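Local coordinates for protein D-glucosaminate-6-phosphate ammonia lyase (Salmonella typhimurium, PDB 7LCE) that belongs to the selenocysteine synthase-like family of pyridoxal-phosphate proteins with the aminotransferase-type fold, at residues G55-R60 and G253-L258. Residues are numbered along the deposited sequence; the frame is centred on the assembly and turned at random.
Sequences GELVSR and GLVYAL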
loop_
_atom_site.group_PDB
_atom_site.type_symbol
_atom_site.label_atom_id
_atom_site.label_comp_id
_atom_site.label_asym_id
_atom_site.label_seq_id
_atom_site.Cartn_x
_atom_site.Cartn_y
_atom_site.Cartn_z
ATOM N N GLY A 55 -35.197 -31.264 10.781
ATOM C CA GLY A 55 -33.880 -31.499 11.351
ATOM C C GLY A 55 -33.914 -32.587 12.411
ATOM O O GLY A 55 -33.003 -33.414 12.496
ATOM N N GLU A 56 -34.982 -32.615 13.216
ATOM C CA GLU A 56 -35.154 -33.676 14.201
ATOM C C GLU A 56 -35.309 -35.031 13.522
ATOM O O GLU A 56 -34.672 -36.012 13.925
ATOM C CB GLU A 56 -36.385 -33.371 15.063
ATOM C CG GLU A 56 -36.789 -34.474 16.033
ATOM C CD GLU A 56 -38.094 -34.168 16.758
ATOM O OE1 GLU A 56 -38.659 -33.073 16.537
ATOM O OE2 GLU A 56 -38.567 -35.025 17.535
ATOM N N LEU A 57 -36.142 -35.103 12.479
ATOM C CA LEU A 57 -36.400 -36.391 11.846
ATOM C C LEU A 57 -35.163 -36.916 11.136
ATOM O O LEU A 57 -34.844 -38.104 11.242
ATOM C CB LEU A 57 -37.575 -36.282 10.877
ATOM C CG LEU A 57 -38.919 -35.909 11.505
ATOM C CD1 LEU A 57 -40.011 -35.766 10.448
ATOM C CD2 LEU A 57 -39.291 -36.943 12.548
ATOM N N VAL A 58 -34.434 -36.042 10.440
ATOM C CA VAL A 58 -33.219 -36.475 9.756
ATOM C C VAL A 58 -32.177 -36.954 10.759
ATOM O O VAL A 58 -31.487 -37.957 10.534
ATOM C CB VAL A 58 -32.674 -35.337 8.870
ATOM C CG1 VAL A 58 -31.282 -35.666 8.368
ATOM C CG2 VAL A 58 -33.616 -35.088 7.701
ATOM N N SER A 59 -32.059 -36.257 11.890
ATOM C CA SER A 59 -31.054 -36.609 12.883
ATOM C C SER A 59 -31.291 -37.980 13.499
ATOM O O SER A 59 -30.336 -38.595 13.987
ATOM C CB SER A 59 -31.011 -35.542 13.973
ATOM O OG SER A 59 -30.682 -34.282 13.418
ATOM N N ARG A 60 -32.531 -38.478 13.487
ATOM C CA ARG A 60 -32.790 -39.813 14.018
ATOM C C ARG A 60 -32.053 -40.884 13.224
ATOM O O ARG A 60 -31.667 -41.916 13.785
ATOM C CB ARG A 60 -34.293 -40.095 14.038
ATOM C CG ARG A 60 -35.059 -39.211 15.005
ATOM C CD ARG A 60 -36.550 -39.496 14.984
ATOM N NE ARG A 60 -37.287 -38.515 15.772
ATOM C CZ ARG A 60 -38.609 -38.474 15.880
ATOM N NH1 ARG A 60 -39.380 -39.356 15.264
ATOM N NH2 ARG A 60 -39.169 -37.522 16.621
ATOM N N GLY A 253 -39.945 -34.659 1.051
ATOM C CA GLY A 253 -39.537 -35.784 0.225
ATOM C C GLY A 253 -38.292 -36.476 0.745
ATOM O O GLY A 253 -38.205 -37.706 0.733
ATOM N N LEU A 254 -37.317 -35.699 1.221
ATOM C CA LEU A 254 -36.101 -36.295 1.767
ATOM C C LEU A 254 -36.403 -37.138 3.001
ATOM O O LEU A 254 -35.858 -38.237 3.160
ATOM C CB LEU A 254 -35.084 -35.205 2.102
ATOM C CG LEU A 254 -33.857 -35.669 2.890
ATOM C CD1 LEU A 254 -33.042 -36.668 2.085
ATOM C CD2 LEU A 254 -33.003 -34.484 3.314
ATOM N N VAL A 255 -37.267 -36.639 3.888
ATOM C CA VAL A 255 -37.588 -37.379 5.105
ATOM C C VAL A 255 -38.287 -38.689 4.765
ATOM O O VAL A 255 -37.961 -39.747 5.320
ATOM C CB VAL A 255 -38.435 -36.510 6.052
ATOM C CG1 VAL A 255 -38.808 -37.297 7.302
ATOM C CG2 VAL A 255 -37.678 -35.242 6.413
ATOM N N TYR A 256 -39.253 -38.645 3.843
ATOM C CA TYR A 256 -39.942 -39.872 3.456
ATOM C C TYR A 256 -39.041 -40.789 2.642
ATOM O O TYR A 256 -39.229 -42.011 2.656
ATOM C CB TYR A 256 -41.227 -39.546 2.694
ATOM C CG TYR A 256 -42.406 -39.304 3.611
ATOM C CD1 TYR A 256 -42.553 -38.104 4.292
ATOM C CD2 TYR A 256 -43.362 -40.291 3.810
ATOM C CE1 TYR A 256 -43.624 -37.894 5.142
ATOM C CE2 TYR A 256 -44.438 -40.087 4.652
ATOM C CZ TYR A 256 -44.566 -38.889 5.315
ATOM O OH TYR A 256 -45.638 -38.688 6.155
ATOM N N ALA A 257 -38.059 -40.228 1.935
ATOM C CA ALA A 257 -37.092 -41.068 1.240
ATOM C C ALA A 257 -36.143 -41.746 2.217
ATOM O O ALA A 257 -35.699 -42.872 1.969
ATOM C CB ALA A 257 -36.308 -40.243 0.223
ATOM N N LEU A 258 -35.820 -41.076 3.327
ATOM C CA LEU A 258 -34.976 -41.694 4.344
ATOM C C LEU A 258 -35.681 -42.866 5.018
ATOM O O LEU A 258 -35.057 -43.900 5.282
ATOM C CB LEU A 258 -34.559 -40.651 5.379
ATOM C CG LEU A 258 -33.469 -39.680 4.927
ATOM C CD1 LEU A 258 -33.120 -38.717 6.044
ATOM C CD2 LEU A 258 -32.236 -40.441 4.467
#
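Val58 directs CG2 at three side chains of helix 248-262, while its neighbour Leu57 meets a single one, Val255. The deeper half of the contact is built on that methyl. Val58 CG2 lies 4.0 Å from Leu258 CD1 and 4.3 Å from Val255 CG2, with Leu254 CD2 a looser neighbour at 4.5 Å. Val58 CG2 stands beside the backbone N because CG1 takes the position anti to it (chi1 169°). The two helices run roughly parallel, their segment axes inclined by 25° and 10.0 Å apart at closest approach, and apolar side chains meet between them. Both pack against the mixed sheet of the aminotransferase-type fold: Val58 and Leu254 also touch Ile69 and Phe222, on the adjacent strands 66-70 and 221-225.

Toward the outer side, Leu57 and Val255 cross at about a right angle. Val255 CG1 comes within 3.7 Å of Leu57 CD1 and 3.9 Å of Leu57 CB. Leu57 is partly exposed and also packs on Leu9 of a second subunit, and a calcium ion lies close to the Val255 side chain. The other branch of Leu57, CD2, rests over one face of the Arg60 guanidinium, offset toward its rim. From there Arg60 NH2 forms a 2.7 Å salt bridge to Glu56 OE2, approaching from above the carboxylate plane, while Glu56 OE1 pairs with Lys53.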